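Local atomic coordinates of microbial serine proteinases; subtilisin (Bacillus subtilis, PDB entry 2GKO), a protein that cleaves peptide bonds in proteins as a calcium-loaded, cold-adapted serine protease of the subtilisin family. Residues T35-N40 with A96-Y101; T73-S78 with V134-L139. All coordinates share one frame; numbering follows the deposited sequence.

Both contacts lie in the subtilisin core and touch through buried side chains, with no direct hydrogen bond across either one. Contact 1 sits farther out, its centre about 13 Å from the chain centre against about 5 Å for contact 2, and its strand reaches a calcium site. Its direct side-chain contacts are all aliphatic, with one water joining the backbones. Contact 2 sets a single valine against two polar side chains beside bound phenylmethanesulfonic acid. Strands 97-102 and 133-137 belong to one sheet, both parallel to strand 29-34, and the centres of the two contacts lie about 9 Å apart. Asn38 N and Thr73 OG1, 2.9 Å apart, join loop 35-40 to helix 71-80 by a probable hydrogen bond.

Contact 1 of 2, residues T35-N40 with A96-Y101; sequences TGVNTN and ADLWAY. With CA (calcium ion), chain B.
Val37 and Ala100 bring the two backbones closest, their CA atoms 5.9 Å apart, where the irregular segment 35-40 passes strand 97-102 of the central, mainly parallel subtilisin sheet. The segment follows strand 29-34, the parallel neighbour of 97-102, so the contact packs the loop leaving one strand against side chains of the strand beside it in the sheet. Val37 meets two residues with its two methyls. CG1, anti to the backbone N (chi1 -179°), meets Leu98 tip to tip, with 3.9 Å between Val37 CG1 and Leu98 CD2. The other branch lies against alanine, Val37 CG2 being 3.6 Å from Ala100 CB. Leu98 and Ala100, two apart on the strand, both point toward the loop, whereas Trp99 between them points away, as strand alternation requires. Thr73 of helix 71-80 also touches Val37, and Leu80 of that helix touches Leu98. One water links the backbones, donating to Tyr101 O at 3.1 Å and accepting a weak bond from Gly36 N. In the loop, Asn38 forms an Asx turn: Asn40 N donates to Asn38 OD1 at 2.9 Å, from 37° above the carbonyl plane. At the start of the strand Asp97 binds calcium, where Asn29, Glu49 and three waters are also ligands; Asp97 OD2 lies 2.2 Å from the calcium ion.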
# COMPACT_ATOMS: atom_id res chain seq x y z
N THR A 35 -0.73 0.76 -12.49
CA THR A 35 -0.54 1.15 -13.88
C THR A 35 0.69 0.53 -14.52
O THR A 35 1.00 0.87 -15.65
CB THR A 35 -0.43 2.67 -14.01
OG1 THR A 35 0.70 3.17 -13.26
CG2 THR A 35 -1.65 3.35 -13.41
N GLY A 36 1.37 -0.35 -13.78
CA GLY A 36 2.63 -0.96 -14.20
C GLY A 36 3.74 -0.36 -13.38
O GLY A 36 3.48 0.43 -12.49
N VAL A 37 4.97 -0.75 -13.69
CA VAL A 37 6.16 -0.20 -13.04
C VAL A 37 7.26 -0.11 -14.06
O VAL A 37 7.43 -1.00 -14.90
CB VAL A 37 6.62 -1.08 -11.87
CG1 VAL A 37 7.85 -0.48 -11.19
CG2 VAL A 37 5.48 -1.23 -10.84
N ASN A 38 8.04 0.97 -14.02
CA ASN A 38 9.25 1.05 -14.79
C ASN A 38 10.30 0.17 -14.11
O ASN A 38 10.94 0.57 -13.16
CB ASN A 38 9.72 2.50 -14.96
CG ASN A 38 11.02 2.60 -15.75
OD1 ASN A 38 11.59 1.59 -16.15
ND2 ASN A 38 11.50 3.82 -15.97
N THR A 39 10.47 -1.03 -14.65
CA THR A 39 11.38 -2.04 -14.11
C THR A 39 12.86 -1.72 -14.38
O THR A 39 13.73 -2.43 -13.91
CB THR A 39 11.05 -3.44 -14.71
OG1 THR A 39 11.06 -3.37 -16.14
CG2 THR A 39 9.65 -3.89 -14.33
N ASN A 40 13.13 -0.68 -15.16
CA ASN A 40 14.48 -0.19 -15.33
C ASN A 40 14.79 1.02 -14.48
O ASN A 40 15.89 1.58 -14.60
CB ASN A 40 14.73 0.17 -16.78
CG ASN A 40 14.65 -1.04 -17.69
OD1 ASN A 40 15.15 -2.11 -17.34
ND2 ASN A 40 14.01 -0.88 -18.84
N ALA A 96 12.55 -6.27 -0.19
CA ALA A 96 11.42 -7.02 -0.73
C ALA A 96 11.52 -7.26 -2.24
O ALA A 96 12.28 -6.60 -2.97
CB ALA A 96 10.11 -6.32 -0.38
N ASP A 97 10.76 -8.24 -2.72
CA ASP A 97 10.73 -8.59 -4.13
C ASP A 97 9.51 -7.92 -4.73
O ASP A 97 8.41 -8.08 -4.21
CB ASP A 97 10.58 -10.09 -4.30
CG ASP A 97 11.69 -10.90 -3.68
OD1 ASP A 97 12.78 -10.36 -3.38
OD2 ASP A 97 11.55 -12.13 -3.49
N LEU A 98 9.68 -7.22 -5.84
CA LEU A 98 8.57 -6.56 -6.51
C LEU A 98 7.93 -7.46 -7.56
O LEU A 98 8.62 -7.98 -8.44
CB LEU A 98 9.05 -5.27 -7.20
CG LEU A 98 8.05 -4.51 -8.05
CD1 LEU A 98 6.84 -4.07 -7.20
CD2 LEU A 98 8.75 -3.35 -8.71
N TRP A 99 6.61 -7.63 -7.45
CA TRP A 99 5.80 -8.23 -8.50
C TRP A 99 4.95 -7.11 -9.06
O TRP A 99 4.00 -6.66 -8.43
CB TRP A 99 4.88 -9.33 -7.96
CG TRP A 99 5.57 -10.52 -7.44
CD1 TRP A 99 6.93 -10.70 -7.26
CD2 TRP A 99 4.95 -11.71 -6.97
NE1 TRP A 99 7.18 -11.94 -6.74
CE2 TRP A 99 5.99 -12.58 -6.54
CE3 TRP A 99 3.63 -12.15 -6.88
CZ2 TRP A 99 5.72 -13.86 -6.02
CZ3 TRP A 99 3.37 -13.41 -6.36
CH2 TRP A 99 4.41 -14.26 -5.96
N ALA A 100 5.35 -6.63 -10.23
CA ALA A 100 4.71 -5.49 -10.88
C ALA A 100 3.63 -6.08 -11.78
O ALA A 100 3.93 -6.66 -12.82
CB ALA A 100 5.74 -4.68 -11.70
N TYR A 101 2.37 -5.95 -11.34
CA TYR A 101 1.21 -6.47 -12.08
C TYR A 101 0.42 -5.28 -12.63
O TYR A 101 -0.17 -4.51 -11.86
CB TYR A 101 0.33 -7.31 -11.15
CG TYR A 101 0.83 -8.70 -10.82
CD1 TYR A 101 2.13 -9.12 -11.14
CD2 TYR A 101 -0.02 -9.61 -10.16
CE1 TYR A 101 2.58 -10.42 -10.79
CE2 TYR A 101 0.40 -10.89 -9.85
CZ TYR A 101 1.70 -11.31 -10.16
OH TYR A 101 2.08 -12.58 -9.80
CA CA B . 10.26 -13.66 -4.30
O HOH W 1 1.75 -2.08 -11.33
O HOH W 2 11.98 -15.11 -4.70
O HOH W 3 8.91 -15.43 -4.98
O HOH W 4 10.19 -14.57 -2.34

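Contact 2 of 2, residues T73-S78 with V134-L139; sequences THVAGS and VINMSL. With PMS (phenylmethanesulfonic acid), chain G.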
# COMPACT_ATOMS: atom_id res chain seq x y z
N THR A 73 4.73 3.06 -10.57
CA THR A 73 6.14 3.24 -10.26
C THR A 73 6.30 3.98 -8.93
O THR A 73 7.15 3.61 -8.12
CB THR A 73 6.86 3.96 -11.42
OG1 THR A 73 6.76 3.17 -12.63
CG2 THR A 73 8.36 4.06 -11.14
N HIS A 74 5.47 4.99 -8.71
CA HIS A 74 5.48 5.82 -7.49
C HIS A 74 5.18 4.96 -6.25
O HIS A 74 5.91 4.95 -5.25
CB HIS A 74 4.49 7.00 -7.68
CG HIS A 74 4.71 8.11 -6.71
ND1 HIS A 74 4.39 8.00 -5.38
CD2 HIS A 74 5.21 9.36 -6.87
CE1 HIS A 74 4.74 9.11 -4.75
NE2 HIS A 74 5.26 9.95 -5.63
N VAL A 75 4.11 4.19 -6.36
CA VAL A 75 3.69 3.29 -5.33
C VAL A 75 4.74 2.24 -5.02
O VAL A 75 5.04 1.99 -3.86
CB VAL A 75 2.33 2.65 -5.79
CG1 VAL A 75 1.91 1.49 -4.94
CG2 VAL A 75 1.26 3.74 -5.81
N ALA A 76 5.30 1.62 -6.06
CA ALA A 76 6.37 0.64 -5.86
C ALA A 76 7.57 1.24 -5.12
O ALA A 76 8.13 0.60 -4.22
CB ALA A 76 6.81 0.09 -7.17
N GLY A 77 7.89 2.49 -5.43
CA GLY A 77 9.03 3.17 -4.81
C GLY A 77 8.81 3.39 -3.33
O GLY A 77 9.74 3.23 -2.53
N SER A 78 7.60 3.75 -2.92
CA SER A 78 7.36 3.98 -1.51
C SER A 78 7.47 2.67 -0.76
O SER A 78 7.93 2.61 0.38
CB SER A 78 5.99 4.64 -1.26
OG SER A 78 5.94 5.94 -1.83
N VAL A 134 2.29 -9.84 -0.29
CA VAL A 134 1.51 -8.69 0.13
C VAL A 134 1.04 -8.01 -1.15
O VAL A 134 1.85 -7.49 -1.92
CB VAL A 134 2.36 -7.68 0.94
CG1 VAL A 134 1.47 -6.49 1.39
CG2 VAL A 134 3.01 -8.34 2.16
N ILE A 135 -0.26 -8.02 -1.40
CA ILE A 135 -0.83 -7.22 -2.46
C ILE A 135 -1.00 -5.78 -1.99
O ILE A 135 -1.52 -5.54 -0.91
CB ILE A 135 -2.25 -7.74 -2.89
CG1 ILE A 135 -2.09 -9.04 -3.67
CG2 ILE A 135 -2.96 -6.68 -3.73
CD1 ILE A 135 -3.41 -9.76 -4.01
N ASN A 136 -0.59 -4.86 -2.84
CA ASN A 136 -0.93 -3.46 -2.70
C ASN A 136 -1.87 -3.02 -3.83
O ASN A 136 -1.50 -3.10 -5.00
CB ASN A 136 0.33 -2.59 -2.73
CG ASN A 136 0.01 -1.14 -2.47
OD1 ASN A 136 -0.03 -0.71 -1.31
ND2 ASN A 136 -0.32 -0.40 -3.53
N MET A 137 -3.05 -2.54 -3.47
CA MET A 137 -4.00 -1.94 -4.42
C MET A 137 -4.23 -0.47 -4.07
O MET A 137 -5.05 -0.13 -3.23
CB MET A 137 -5.32 -2.71 -4.48
CG MET A 137 -5.14 -3.97 -5.25
SD MET A 137 -6.67 -4.83 -5.55
CE MET A 137 -6.93 -5.56 -4.05
N SER A 138 -3.47 0.38 -4.73
CA SER A 138 -3.60 1.81 -4.59
C SER A 138 -4.63 2.30 -5.60
O SER A 138 -4.32 2.99 -6.58
CB SER A 138 -2.24 2.48 -4.77
OG SER A 138 -1.46 2.30 -3.62
N LEU A 139 -5.87 1.87 -5.37
CA LEU A 139 -6.94 2.14 -6.30
C LEU A 139 -8.23 2.00 -5.53
O LEU A 139 -8.28 1.38 -4.47
CB LEU A 139 -6.86 1.21 -7.51
CG LEU A 139 -6.89 -0.30 -7.26
CD1 LEU A 139 -8.32 -0.79 -7.14
CD2 LEU A 139 -6.16 -1.07 -8.37
C PMS G . -5.27 6.82 -6.64
S PMS G . -5.29 6.39 -5.02
C1 PMS G . -4.11 7.73 -7.02
C2 PMS G . -4.25 9.12 -6.97
C3 PMS G . -3.19 9.95 -7.34
C4 PMS G . -2.00 9.39 -7.80
C5 PMS G . -1.86 8.01 -7.89
C6 PMS G . -2.92 7.19 -7.50
O2S PMS G . -6.53 5.68 -4.78
O1S PMS G . -5.04 7.62 -4.27
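The pocket that holds phenylmethanesulfonic acid, probably part of the substrate-binding cleft as in other subtilisins, includes Ser138, and helix 71-80 packs through Val75 on this residue and on the end of strand 133-137. The CA atoms of Val75 and Ser138 are 7.5 Å apart, and Val75 is the helix residue that makes the contact. Both methyls face the serine hydroxyl from the same side, almost equally near: Val75 CG1 is 3.7 Å and Val75 CG2 3.8 Å from Ser138 OG. CG1, anti to the backbone N (chi1 169°), also lies beside the side-chain amide of Asn136, which crosses the valine obliquely. Ser138 OG is hydrogen-bonded to Ser249 O, tying the strand end to the start of helix 248-265. Val75 also touches Val32 and Asp34 of strand 29-34. Shortening Val75 to an alanine would probably open a gap between the helix and the strand end, taking the valine methyls away from the Ser138 and Asn136 side chains. Beyond the strand, Ser138 centres an inverse gamma turn closed by a weak bond from Leu139 N to Met137 O. Next to the turn, Ser138 O lies 3.9 Å from the S atom of phenylmethanesulfonic acid.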